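Local coordinates for monosaccharide ABC transporter substrate-binding protein, CUT2 family (PDB 4YHS) that probably captures a monosaccharide in the periplasm and hands it to a CUT2-family ABC transporter for import, at residues E25-K33 and S44-E53; M292-Q302 and P325-A333. All coordinates share one frame; numbering follows the deposited sequence.

Contact 1. Residues E25-K33 and S44-E53; sequences EWYPYDAAK and SSDVKYVPLE
Tyr-29 O receives the N-H of Tyr-49 over 2.7 Å, almost straight at 173°, while Lys-48 CA brings a C-H to the same oxygen. The return bond, from Tyr-29 N to Tyr-49 O, completes the pair. Ala-31 with Val-47 and Lys-33 with Ser-45 are likewise hydrogen-bonded pairs, so six backbone bonds zip the strands together.

On the face bearing Asp-30 and Lys-48, a non-hydrogen-bonded pair, the side chains run alongside each other in the same direction. The lysine chain, bent at chi2 (-76°), sets NZ 2.8 Å from Asp-30 OD1, on the syn side of the carboxylate but somewhat out of its plane. Beneath the other face, Ala-31 CB lies against Tyr-49 CB, and the methylenes of Lys-33 cross Val-47 with CE 3.6 Å from CG1; the ammonium itself goes to Asp-35.

Beyond the strands, Pro-51 packs against two aromatic rings. Its CG makes a CH-pi contact over one face of Tyr-27, 3.8 Å from the ring centroid, and lies 3.5 Å from Trp-26 CZ2, approaching the indole obliquely. Glu-25 CB lies over the opposite face of the tyrosine. Trp-26 also meets Tyr-49, CH2 to CD1 at 3.8 Å, with the tyrosine atom near the indole plane at its edge. The Tyr-27 hydroxyl lies 2.9 Å from Glu-53 OE2, at best a weak bond, since its proton has another acceptor within reach. With an alanine at Tyr-27, Pro-51 CG would probably keep only Trp-26 of the two rings, and Glu-53 OE2 would lose a weak hydroxyl contact.

The cis peptide before Pro-28 lies just ahead of the pairing. Strands 29-35 and 43-49 thus form an antiparallel beta hairpin, extended past its open end by an aromatic-proline cluster against helices 71-87 and 299-314.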
ATOM      1  N   GLU A  25      21.690   3.489  -0.151  1.00 25.80           N
ATOM      2  CA  GLU A  25      20.795   2.368  -0.402  1.00 25.87           C
ATOM      3  C   GLU A  25      19.464   2.650   0.252  1.00 21.58           C
ATOM      4  O   GLU A  25      19.330   3.584   1.041  1.00 23.77           O
ATOM      5  CB  GLU A  25      21.384   1.075   0.156  1.00 31.64           C
ATOM      6  CG  GLU A  25      22.753   0.707  -0.434  1.00 49.94           C
ATOM      7  CD  GLU A  25      22.634  -0.063  -1.737  1.00 54.30           C
ATOM      8  OE1 GLU A  25      21.616   0.115  -2.441  1.00 52.00           O
ATOM      9  OE2 GLU A  25      23.548  -0.860  -2.046  1.00 60.95           O
ATOM     10  N   TRP A  26      18.473   1.833  -0.073  1.00 17.59           N
ATOM     11  CA  TRP A  26      17.141   2.014   0.430  1.00 13.66           C
ATOM     12  C   TRP A  26      17.052   1.623   1.900  1.00 16.48           C
ATOM     13  O   TRP A  26      16.187   2.128   2.631  1.00 17.11           O
ATOM     14  CB  TRP A  26      16.147   1.209  -0.392  1.00 19.51           C
ATOM     15  CG  TRP A  26      16.273  -0.298  -0.286  1.00 15.67           C
ATOM     16  CD1 TRP A  26      16.983  -1.129  -1.113  1.00 15.63           C
ATOM     17  CD2 TRP A  26      15.637  -1.145   0.679  1.00 13.74           C
ATOM     18  NE1 TRP A  26      16.847  -2.433  -0.711  1.00 17.11           N
ATOM     19  CE2 TRP A  26      16.027  -2.476   0.384  1.00 16.18           C
ATOM     20  CE3 TRP A  26      14.791  -0.919   1.781  1.00 16.34           C
ATOM     21  CZ2 TRP A  26      15.571  -3.570   1.121  1.00 21.55           C
ATOM     22  CZ3 TRP A  26      14.371  -2.004   2.526  1.00 18.32           C
ATOM     23  CH2 TRP A  26      14.758  -3.320   2.185  1.00 22.06           C
ATOM     24  N   TYR A  27      17.952   0.732   2.315  1.00 17.88           N
ATOM     25  CA  TYR A  27      17.990   0.222   3.667  1.00 14.85           C
ATOM     26  C   TYR A  27      19.067   0.937   4.519  1.00 17.04           C
ATOM     27  O   TYR A  27      19.979   1.543   3.965  1.00 20.25           O
ATOM     28  CB  TYR A  27      18.258  -1.278   3.631  1.00 15.07           C
ATOM     29  CG  TYR A  27      19.537  -1.659   2.939  1.00 24.01           C
ATOM     30  CD1 TYR A  27      19.556  -1.894   1.580  1.00 21.40           C
ATOM     31  CD2 TYR A  27      20.734  -1.795   3.653  1.00 20.59           C
ATOM     32  CE1 TYR A  27      20.720  -2.257   0.930  1.00 24.73           C
ATOM     33  CE2 TYR A  27      21.904  -2.161   3.023  1.00 27.29           C
ATOM     34  CZ  TYR A  27      21.894  -2.396   1.654  1.00 33.32           C
ATOM     35  OH  TYR A  27      23.053  -2.772   1.000  1.00 36.89           O
ATOM     36  N   PRO A  28      18.979   0.848   5.861  1.00 21.29           N
ATOM     37  CA  PRO A  28      17.887   0.221   6.618  1.00 23.27           C
ATOM     38  C   PRO A  28      16.608   1.026   6.525  1.00 21.54           C
ATOM     39  O   PRO A  28      16.670   2.244   6.317  1.00 19.51           O
ATOM     40  CB  PRO A  28      18.432   0.190   8.060  1.00 29.04           C
ATOM     41  CG  PRO A  28      19.495   1.250   8.090  1.00 30.88           C
ATOM     42  CD  PRO A  28      20.107   1.206   6.744  1.00 24.34           C
ATOM     43  N   TYR A  29      15.462   0.362   6.645  1.00 19.70           N
ATOM     44  CA  TYR A  29      14.186   1.032   6.431  1.00 19.39           C
ATOM     45  C   TYR A  29      13.305   0.835   7.651  1.00 18.79           C
ATOM     46  O   TYR A  29      13.226  -0.261   8.196  1.00 18.19           O
ATOM     47  CB  TYR A  29      13.508   0.488   5.170  1.00 21.53           C
ATOM     48  CG  TYR A  29      12.546   1.457   4.489  1.00 13.93           C
ATOM     49  CD1 TYR A  29      13.011   2.410   3.606  1.00 15.24           C
ATOM     50  CD2 TYR A  29      11.173   1.411   4.722  1.00 15.38           C
ATOM     51  CE1 TYR A  29      12.179   3.307   2.998  1.00 19.18           C
ATOM     52  CE2 TYR A  29      10.312   2.312   4.075  1.00 18.83           C
ATOM     53  CZ  TYR A  29      10.841   3.264   3.215  1.00 14.67           C
ATOM     54  OH  TYR A  29      10.058   4.202   2.571  1.00 15.55           O
ATOM     55  N   ASP A  30      12.644   1.906   8.072  1.00 15.76           N
ATOM     56  CA  ASP A  30      11.725   1.851   9.193  1.00 20.68           C
ATOM     57  C   ASP A  30      10.581   0.942   8.828  1.00 16.96           C
ATOM     58  O   ASP A  30       9.927   1.148   7.804  1.00 14.64           O
ATOM     59  CB  ASP A  30      11.195   3.241   9.553  1.00 21.21           C
ATOM     60  CG  ASP A  30      12.233   4.108  10.246  1.00 26.74           C
ATOM     61  OD1 ASP A  30      13.235   3.575  10.780  1.00 22.53           O
ATOM     62  OD2 ASP A  30      12.020   5.330  10.296  1.00 27.18           O
ATOM     63  N   ALA A  31      10.367  -0.062   9.676  1.00 17.03           N
ATOM     64  CA  ALA A  31       9.332  -1.072   9.470  1.00 16.07           C
ATOM     65  C   ALA A  31       8.599  -1.369  10.791  1.00 20.69           C
ATOM     66  O   ALA A  31       8.975  -0.866  11.864  1.00 19.76           O
ATOM     67  CB  ALA A  31       9.963  -2.353   8.885  1.00 13.29           C
ATOM     68  N   ALA A  32       7.545  -2.187  10.689  1.00 20.56           N
ATOM     69  CA  ALA A  32       6.772  -2.652  11.829  1.00 22.78           C
ATOM     70  C   ALA A  32       6.496  -4.122  11.629  1.00 19.02           C
ATOM     71  O   ALA A  32       5.923  -4.503  10.603  1.00 18.24           O
ATOM     72  CB  ALA A  32       5.456  -1.871  11.956  1.00 20.18           C
ATOM     73  N   LYS A  33       6.899  -4.947  12.599  1.00 22.01           N
ATOM     74  CA  LYS A  33       6.672  -6.377  12.476  1.00 25.88           C
ATOM     75  C   LYS A  33       5.593  -6.784  13.428  1.00 20.28           C
ATOM     76  O   LYS A  33       5.347  -6.119  14.447  1.00 21.27           O
ATOM     77  CB  LYS A  33       7.932  -7.171  12.747  1.00 21.63           C
ATOM     78  CG  LYS A  33       8.512  -6.998  14.124  1.00 27.04           C
ATOM     79  CD  LYS A  33       9.800  -7.826  14.223  1.00 37.51           C
ATOM     80  CE  LYS A  33      10.423  -7.734  15.599  1.00 43.59           C
ATOM     81  NZ  LYS A  33       9.743  -8.633  16.565  1.00 57.93           N
ATOM     82  N   SER A  44       2.180  -5.117  17.219  1.00 26.01           N
ATOM     83  CA  SER A  44       3.133  -4.494  16.298  1.00 22.73           C
ATOM     84  C   SER A  44       4.333  -3.954  17.074  1.00 30.65           C
ATOM     85  O   SER A  44       4.160  -3.419  18.149  1.00 28.90           O
ATOM     86  CB  SER A  44       2.436  -3.368  15.519  1.00 23.93           C
ATOM     87  OG  SER A  44       3.291  -2.746  14.579  1.00 27.89           O
ATOM     88  N   SER A  45       5.549  -4.077  16.544  1.00 24.63           N
ATOM     89  CA  SER A  45       6.670  -3.337  17.142  1.00 25.12           C
ATOM     90  C   SER A  45       7.507  -2.703  16.028  1.00 29.78           C
ATOM     91  O   SER A  45       7.607  -3.244  14.927  1.00 23.45           O
ATOM     92  CB  SER A  45       7.532  -4.242  18.013  1.00 26.98           C
ATOM     93  OG  SER A  45       8.023  -5.317  17.267  1.00 35.25           O
ATOM     94  N   ASP A  46       8.091  -1.549  16.314  1.00 28.01           N
ATOM     95  CA  ASP A  46       8.909  -0.854  15.326  1.00 22.25           C
ATOM     96  C   ASP A  46      10.297  -1.476  15.250  1.00 27.47           C
ATOM     97  O   ASP A  46      10.936  -1.697  16.281  1.00 32.46           O
ATOM     98  CB  ASP A  46       9.015   0.636  15.669  1.00 26.15           C
ATOM     99  CG  ASP A  46       7.698   1.335  15.584  1.00 36.01           C
ATOM    100  OD1 ASP A  46       6.758   0.756  14.999  1.00 29.94           O
ATOM    101  OD2 ASP A  46       7.594   2.455  16.109  1.00 42.00           O
ATOM    102  N   VAL A  47      10.751  -1.738  14.022  1.00 22.09           N
ATOM    103  CA  VAL A  47      12.091  -2.261  13.743  1.00 28.68           C
ATOM    104  C   VAL A  47      12.694  -1.669  12.459  1.00 24.70           C
ATOM    105  O   VAL A  47      11.973  -1.321  11.539  1.00 25.81           O
ATOM    106  CB  VAL A  47      12.055  -3.789  13.593  1.00 31.01           C
ATOM    107  CG1 VAL A  47      11.815  -4.447  14.929  1.00 48.70           C
ATOM    108  CG2 VAL A  47      10.984  -4.203  12.551  1.00 27.83           C
ATOM    109  N   LYS A  48      14.025  -1.563  12.410  1.00 23.31           N
ATOM    110  CA  LYS A  48      14.727  -1.301  11.145  1.00 20.50           C
ATOM    111  C   LYS A  48      14.818  -2.579  10.342  1.00 26.48           C
ATOM    112  O   LYS A  48      15.262  -3.623  10.873  1.00 24.73           O
ATOM    113  CB  LYS A  48      16.140  -0.764  11.406  1.00 23.78           C
ATOM    114  CG  LYS A  48      16.167   0.510  12.193  1.00 31.45           C
ATOM    115  CD  LYS A  48      15.784   1.677  11.315  1.00 47.33           C
ATOM    116  CE  LYS A  48      16.110   3.002  11.985  1.00 56.01           C
ATOM    117  NZ  LYS A  48      15.926   4.131  11.036  1.00 59.22           N
ATOM    118  N   TYR A  49      14.418  -2.513   9.072  1.00 20.15           N
ATOM    119  CA  TYR A  49      14.522  -3.671   8.206  1.00 20.67           C
ATOM    120  C   TYR A  49      15.864  -3.621   7.497  1.00 22.71           C
ATOM    121  O   TYR A  49      16.185  -2.626   6.846  1.00 16.00           O
ATOM    122  CB  TYR A  49      13.399  -3.747   7.166  1.00 15.85           C
ATOM    123  CG  TYR A  49      13.428  -5.086   6.478  1.00 15.89           C
ATOM    124  CD1 TYR A  49      14.253  -5.312   5.387  1.00 20.98           C
ATOM    125  CD2 TYR A  49      12.693  -6.139   6.959  1.00 19.11           C
ATOM    126  CE1 TYR A  49      14.326  -6.562   4.794  1.00 21.80           C
ATOM    127  CE2 TYR A  49      12.748  -7.390   6.373  1.00 19.58           C
ATOM    128  CZ  TYR A  49      13.560  -7.601   5.294  1.00 23.28           C
ATOM    129  OH  TYR A  49      13.621  -8.866   4.729  1.00 19.69           O
ATOM    130  N   VAL A  50      16.645  -4.682   7.671  1.00 17.78           N
ATOM    131  CA  VAL A  50      17.939  -4.831   7.022  1.00 18.20           C
ATOM    132  C   VAL A  50      17.976  -6.048   6.111  1.00 18.94           C
ATOM    133  O   VAL A  50      17.882  -7.179   6.586  1.00 21.04           O
ATOM    134  CB  VAL A  50      19.060  -4.953   8.076  1.00 27.89           C
ATOM    135  CG1 VAL A  50      20.398  -5.010   7.398  1.00 28.43           C
ATOM    136  CG2 VAL A  50      19.000  -3.776   9.034  1.00 33.27           C
ATOM    137  N   PRO A  51      18.133  -5.835   4.805  1.00 21.37           N
ATOM    138  CA  PRO A  51      18.217  -6.993   3.915  1.00 18.43           C
ATOM    139  C   PRO A  51      19.629  -7.561   3.859  1.00 19.00           C
ATOM    140  O   PRO A  51      20.582  -6.999   4.463  1.00 22.31           O
ATOM    141  CB  PRO A  51      17.806  -6.402   2.569  1.00 18.96           C
ATOM    142  CG  PRO A  51      18.414  -5.037   2.602  1.00 19.14           C
ATOM    143  CD  PRO A  51      18.288  -4.578   4.049  1.00 21.28           C
ATOM    144  N   LEU A  52      19.765  -8.698   3.176  1.00 19.63           N
ATOM    145  CA  LEU A  52      21.070  -9.275   2.894  1.00 23.96           C
ATOM    146  C   LEU A  52      21.855  -8.395   1.939  1.00 22.28           C
ATOM    147  O   LEU A  52      21.266  -7.671   1.130  1.00 25.51           O
ATOM    148  CB  LEU A  52      20.931 -10.675   2.293  1.00 21.59           C
ATOM    149  CG  LEU A  52      20.257 -11.754   3.140  1.00 30.70           C
ATOM    150  CD1 LEU A  52      20.039 -13.015   2.307  1.00 30.65           C
ATOM    151  CD2 LEU A  52      21.058 -12.073   4.405  1.00 30.14           C
ATOM    152  N   GLU A  53      23.187  -8.459   2.036  1.00 23.71           N
ATOM    153  CA  GLU A  53      24.048  -7.791   1.069  1.00 20.28           C
ATOM    154  C   GLU A  53      23.981  -8.438  -0.311  1.00 33.66           C
ATOM    155  O   GLU A  53      23.892  -7.740  -1.323  1.00 30.10           O
ATOM    156  CB  GLU A  53      25.507  -7.771   1.582  1.00 24.86           C
ATOM    157  CG  GLU A  53      25.729  -6.713   2.656  1.00 40.80           C
ATOM    158  CD  GLU A  53      25.344  -5.316   2.179  1.00 53.71           C
ATOM    159  OE1 GLU A  53      26.080  -4.760   1.337  1.00 49.15           O
ATOM    160  OE2 GLU A  53      24.295  -4.784   2.621  1.00 44.95           O
TER

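Contact 2. Residues M292-Q302 and P325-A333; sequences MAAPADSMVIQ and PKIFVVDSA
Phe-328 turns its CG between the backbone N and the carbonyl carbon (chi1 58°), which brings the ring obliquely up to Ala-296 CB and Ser-298 OG. Ser-298 holds OG beside its own N (chi1 -66°), 3.9 Å from Phe-328 CE1, and bonds Tyr-29 OH as well.

The two segments form a short antiparallel ladder consistent with the interlobe hinge of a type I periplasmic binding protein. Strand 293-296 pairs with 328-331 at one end, its Ala-293 backbone bonded to Ala-275 of the four-stranded sheet's edge strand. Past Ser-298 the chain enters helix 299-314. Ala-294 and Val-330 exchange both backbone bonds, the shorter being Val-330 N to Ala-294 O at 2.8 Å. Ala-296 N then donates to Phe-328 O. On one face Ala-293 CB meets Val-329 CG1 and Pro-295 CB meets Ile-327 CG2, both toward helix 164-178; on the other, Ala-296 CB touches Val-330 CG2.

Pro-325 docks its ring at the turn into the helix. CG lies 3.4 Å from Asp-297 O, CB 3.6 Å from Ser-298 CB, and CD 3.5 Å from Gln-302 CG, whose side chain crosses the proline at about a right angle. Gln-302 also sends NE2 back to Asp-297 O, 2.9 Å away, tying the helix to the turn before it. Asp-297 OD2 bonds Tyr-72 OH, and the side chain is about 5 Å from a bound Bis-Tris molecule, which may mark the ligand cleft. Between the segments, a water gives its two protons to Ala-296 O and Lys-326 O and accepts one from Ser-298 OG.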
HETATM    1  N   MSE A 292      -2.864  18.497   0.543  1.00 14.67           N
HETATM    2  CA  MSE A 292      -2.069  18.726   1.746  1.00 15.52           C
HETATM    3  C   MSE A 292      -1.206  17.538   2.153  1.00 15.68           C
HETATM    4  O   MSE A 292      -0.026  17.705   2.528  1.00 14.93           O
HETATM    5  CB  MSE A 292      -2.956  19.087   2.935  1.00 13.95           C
HETATM    6  CG  MSE A 292      -2.163  19.201   4.258  1.00 17.49           C
HETATM    7 SE   MSE A 292      -3.399  19.863   5.650  1.00 35.26          SE
HETATM    8  CE  MSE A 292      -2.944  21.711   5.488  1.00 28.59           C
ATOM      9  N   ALA A 293      -1.792  16.347   2.146  1.00 14.40           N
ATOM     10  CA  ALA A 293      -1.104  15.185   2.733  1.00 15.78           C
ATOM     11  C   ALA A 293      -1.730  13.858   2.353  1.00 17.04           C
ATOM     12  O   ALA A 293      -2.927  13.790   2.048  1.00 16.04           O
ATOM     13  CB  ALA A 293      -1.098  15.307   4.260  1.00 20.29           C
ATOM     14  N   ALA A 294      -0.926  12.795   2.434  1.00 13.30           N
ATOM     15  CA  ALA A 294      -1.394  11.420   2.299  1.00 15.14           C
ATOM     16  C   ALA A 294      -0.330  10.488   2.900  1.00 13.55           C
ATOM     17  O   ALA A 294       0.843  10.791   2.824  1.00 14.47           O
ATOM     18  CB  ALA A 294      -1.638  11.059   0.817  1.00 11.29           C
ATOM     19  N   PRO A 295      -0.746   9.349   3.464  1.00 17.06           N
ATOM     20  CA  PRO A 295       0.231   8.360   3.944  1.00 14.22           C
ATOM     21  C   PRO A 295       0.858   7.586   2.792  1.00 14.37           C
ATOM     22  O   PRO A 295       0.225   7.410   1.745  1.00 14.71           O
ATOM     23  CB  PRO A 295      -0.600   7.426   4.801  1.00 12.49           C
ATOM     24  CG  PRO A 295      -1.940   7.441   4.172  1.00 16.72           C
ATOM     25  CD  PRO A 295      -2.135   8.888   3.687  1.00 13.72           C
ATOM     26  N   ALA A 296       2.079   7.113   3.003  1.00 14.88           N
ATOM     27  CA  ALA A 296       2.712   6.232   2.034  1.00 17.01           C
ATOM     28  C   ALA A 296       2.948   4.890   2.689  1.00 12.98           C
ATOM     29  O   ALA A 296       3.438   4.841   3.817  1.00 16.51           O
ATOM     30  CB  ALA A 296       4.003   6.826   1.540  1.00 18.13           C
ATOM     31  N   ASP A 297       2.629   3.819   1.979  1.00 11.39           N
ATOM     32  CA  ASP A 297       2.906   2.449   2.483  1.00 13.09           C
ATOM     33  C   ASP A 297       4.197   1.886   1.920  1.00 13.04           C
ATOM     34  O   ASP A 297       4.556   0.733   2.198  1.00 13.90           O
ATOM     35  CB  ASP A 297       1.746   1.485   2.196  1.00 15.12           C
ATOM     36  CG  ASP A 297       1.626   1.073   0.730  1.00 20.18           C
ATOM     37  OD1 ASP A 297       2.176   1.746  -0.148  1.00 19.30           O
ATOM     38  OD2 ASP A 297       0.916   0.091   0.474  1.00 20.80           O
ATOM     39  N   SER A 298       4.929   2.731   1.215  1.00 11.48           N
ATOM     40  CA  SER A 298       6.216   2.318   0.643  1.00 13.28           C
ATOM     41  C   SER A 298       6.051   0.982  -0.104  1.00 14.22           C
ATOM     42  O   SER A 298       6.736  -0.016   0.197  1.00 13.09           O
ATOM     43  CB  SER A 298       7.292   2.177   1.737  1.00 13.64           C
ATOM     44  OG  SER A 298       7.603   3.412   2.338  1.00 14.29           O
HETATM   45  N   MSE A 299       5.121   0.934  -1.055  1.00 12.30           N
HETATM   46  CA  MSE A 299       4.833  -0.338  -1.741  1.00 13.68           C
HETATM   47  C   MSE A 299       6.021  -0.880  -2.521  1.00 10.98           C
HETATM   48  O   MSE A 299       6.155  -2.092  -2.701  1.00 12.80           O
HETATM   49  CB  MSE A 299       3.615  -0.201  -2.672  1.00 12.28           C
HETATM   50  CG  MSE A 299       3.829   0.234  -4.111  1.00 12.85           C
HETATM   51 SE   MSE A 299       4.385   2.108  -4.274  1.00 21.74          SE
HETATM   52  CE  MSE A 299       2.665   3.062  -4.035  1.00 14.06           C
ATOM     53  N   VAL A 300       6.901  -0.001  -2.964  1.00 12.75           N
ATOM     54  CA  VAL A 300       8.148  -0.452  -3.584  1.00 12.41           C
ATOM     55  C   VAL A 300       8.959  -1.345  -2.618  1.00 10.82           C
ATOM     56  O   VAL A 300       9.429  -2.443  -2.983  1.00 12.37           O
ATOM     57  CB  VAL A 300       9.034   0.737  -4.020  1.00 12.54           C
ATOM     58  CG1 VAL A 300      10.327   0.247  -4.587  1.00 10.84           C
ATOM     59  CG2 VAL A 300       8.344   1.629  -5.038  1.00 10.62           C
ATOM     60  N   ILE A 301       9.099  -0.857  -1.395  1.00 14.53           N
ATOM     61  CA  ILE A 301       9.800  -1.552  -0.329  1.00 15.86           C
ATOM     62  C   ILE A 301       9.087  -2.859   0.086  1.00 10.94           C
ATOM     63  O   ILE A 301       9.754  -3.827   0.449  1.00 14.50           O
ATOM     64  CB  ILE A 301       9.980  -0.635   0.915  1.00 12.60           C
ATOM     65  CG1 ILE A 301      10.672   0.711   0.546  1.00 11.36           C
ATOM     66  CG2 ILE A 301      10.788  -1.359   1.972  1.00 15.20           C
ATOM     67  CD1 ILE A 301      12.017   0.589  -0.201  1.00 15.96           C
ATOM     68  N   GLN A 302       7.743  -2.902   0.042  1.00 11.40           N
ATOM     69  CA  GLN A 302       7.036  -4.170   0.215  1.00 10.82           C
ATOM     70  C   GLN A 302       7.524  -5.192  -0.808  1.00 12.65           C
ATOM     71  O   GLN A 302       7.796  -6.343  -0.444  1.00 12.79           O
ATOM     72  CB  GLN A 302       5.534  -3.970   0.116  1.00 12.08           C
ATOM     73  CG  GLN A 302       4.982  -3.236   1.327  1.00 11.95           C
ATOM     74  CD  GLN A 302       3.515  -2.930   1.195  1.00 13.17           C
ATOM     75  OE1 GLN A 302       2.702  -3.825   0.938  1.00 13.49           O
ATOM     76  NE2 GLN A 302       3.155  -1.653   1.344  1.00 11.96           N
ATOM     77  N   PRO A 325       6.521  -1.951   5.808  1.00 13.73           N
ATOM     78  CA  PRO A 325       7.129  -0.644   6.040  1.00 14.33           C
ATOM     79  C   PRO A 325       6.311   0.155   7.064  1.00 12.02           C
ATOM     80  O   PRO A 325       5.100   0.003   7.142  1.00 14.04           O
ATOM     81  CB  PRO A 325       7.067   0.020   4.665  1.00 15.60           C
ATOM     82  CG  PRO A 325       7.038  -1.102   3.711  1.00 12.22           C
ATOM     83  CD  PRO A 325       6.240  -2.166   4.377  1.00 12.84           C
ATOM     84  N   LYS A 326       6.988   0.964   7.856  1.00 13.64           N
ATOM     85  CA  LYS A 326       6.305   1.855   8.785  1.00 12.87           C
ATOM     86  C   LYS A 326       5.630   2.952   8.006  1.00 18.12           C
ATOM     87  O   LYS A 326       6.252   3.694   7.246  1.00 17.80           O
ATOM     88  CB  LYS A 326       7.287   2.435   9.794  1.00 16.79           C
ATOM     89  CG  LYS A 326       6.687   3.375  10.797  1.00 19.89           C
ATOM     90  CD  LYS A 326       6.056   2.595  11.917  1.00 23.49           C
ATOM     91  CE  LYS A 326       5.412   3.496  12.983  1.00 28.02           C
ATOM     92  NZ  LYS A 326       4.598   2.676  13.926  1.00 29.62           N
ATOM     93  N   ILE A 327       4.333   3.077   8.205  1.00 16.64           N
ATOM     94  CA  ILE A 327       3.574   4.054   7.447  1.00 14.74           C
ATOM     95  C   ILE A 327       3.818   5.444   8.034  1.00 19.02           C
ATOM     96  O   ILE A 327       3.852   5.613   9.252  1.00 18.05           O
ATOM     97  CB  ILE A 327       2.087   3.700   7.463  1.00 14.31           C
ATOM     98  CG1 ILE A 327       1.854   2.428   6.663  1.00 15.26           C
ATOM     99  CG2 ILE A 327       1.243   4.862   6.902  1.00 16.23           C
ATOM    100  CD1 ILE A 327       0.560   1.713   7.037  1.00 23.38           C
ATOM    101  N   PHE A 328       3.995   6.430   7.145  1.00 17.56           N
ATOM    102  CA  PHE A 328       4.231   7.815   7.527  1.00 20.69           C
ATOM    103  C   PHE A 328       3.484   8.715   6.570  1.00 15.93           C
ATOM    104  O   PHE A 328       3.213   8.341   5.417  1.00 15.92           O
ATOM    105  CB  PHE A 328       5.730   8.175   7.526  1.00 16.79           C
ATOM    106  CG  PHE A 328       6.420   7.965   6.194  1.00 15.34           C
ATOM    107  CD1 PHE A 328       6.971   6.728   5.873  1.00 16.56           C
ATOM    108  CD2 PHE A 328       6.572   9.007   5.296  1.00 25.89           C
ATOM    109  CE1 PHE A 328       7.634   6.516   4.662  1.00 23.66           C
ATOM    110  CE2 PHE A 328       7.218   8.801   4.074  1.00 21.39           C
ATOM    111  CZ  PHE A 328       7.751   7.558   3.763  1.00 29.32           C
ATOM    112  N   VAL A 329       3.154   9.912   7.060  1.00 14.20           N
ATOM    113  CA  VAL A 329       2.345  10.826   6.281  1.00 12.57           C
ATOM    114  C   VAL A 329       3.295  11.751   5.515  1.00 13.26           C
ATOM    115  O   VAL A 329       4.181  12.355   6.101  1.00 17.09           O
ATOM    116  CB  VAL A 329       1.390  11.633   7.166  1.00 15.39           C
ATOM    117  CG1 VAL A 329       0.699  12.707   6.371  1.00 14.05           C
ATOM    118  CG2 VAL A 329       0.361  10.694   7.834  1.00 18.97           C
ATOM    119  N   VAL A 330       3.069  11.846   4.209  1.00 12.00           N
ATOM    120  CA  VAL A 330       3.802  12.746   3.354  1.00 13.46           C
ATOM    121  C   VAL A 330       3.068  14.081   3.151  1.00 14.04           C
ATOM    122  O   VAL A 330       1.870  14.090   2.791  1.00 13.14           O
ATOM    123  CB  VAL A 330       4.035  12.075   1.997  1.00 14.03           C
ATOM    124  CG1 VAL A 330       4.736  13.016   1.037  1.00 13.53           C
ATOM    125  CG2 VAL A 330       4.856  10.802   2.201  1.00 16.10           C
ATOM    126  N   ASP A 331       3.804  15.184   3.313  1.00 14.95           N
ATOM    127  CA  ASP A 331       3.249  16.526   3.107  1.00 14.20           C
ATOM    128  C   ASP A 331       4.334  17.442   2.574  1.00 12.66           C
ATOM    129  O   ASP A 331       5.416  16.976   2.246  1.00 15.78           O
ATOM    130  CB  ASP A 331       2.647  17.101   4.396  1.00 14.90           C
ATOM    131  CG  ASP A 331       3.643  17.299   5.511  1.00 27.45           C
ATOM    132  OD1 ASP A 331       4.882  17.257   5.305  1.00 19.61           O
ATOM    133  OD2 ASP A 331       3.149  17.539   6.637  1.00 25.53           O
ATOM    134  N   SER A 332       4.063  18.742   2.491  1.00 15.86           N
ATOM    135  CA  SER A 332       5.057  19.638   1.883  1.00 13.74           C
ATOM    136  C   SER A 332       6.371  19.620   2.638  1.00 16.04           C
ATOM    137  O   SER A 332       7.436  19.816   2.033  1.00 17.30           O
ATOM    138  CB  SER A 332       4.544  21.078   1.827  1.00 17.50           C
ATOM    139  OG  SER A 332       3.445  21.161   0.958  1.00 24.66           O
ATOM    140  N   ALA A 333       6.312  19.444   3.962  1.00 17.39           N
ATOM    141  CA  ALA A 333       7.513  19.557   4.792  1.00 19.64           C
ATOM    142  C   ALA A 333       8.461  18.351   4.693  1.00 24.69           C
ATOM    143  O   ALA A 333       9.633  18.488   5.052  1.00 23.58           O
ATOM    144  CB  ALA A 333       7.122  19.795   6.253  1.00 19.92           C
TER
HETATM  145  O   HOH W   1       1.470  19.913   2.538  1.00 18.19           O
HETATM  146  O   HOH W   2       5.769   3.331   4.432  1.00 15.55           O

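From the N terminus, the chain first closes the hairpin of contact 1, with ten residues between its segments, the ends of both strands among them. It then builds most of both lobes before contact 2 opens at 292-302 and closes at 325-333, across the helix that continues from its first segment. The two loops therefore follow in series, neither nested nor crossed. They meet through strand 322-331, a neighbour of 29-35: Asp-30 O accepts from Lys-326 N, and Asp-46 of the hairpin forms a salt bridge with the same lysine. Trp-26 also packs on Ile-301. Contact 1 thus adds a hairpin to the sheet that contact 2 continues toward the other lobe.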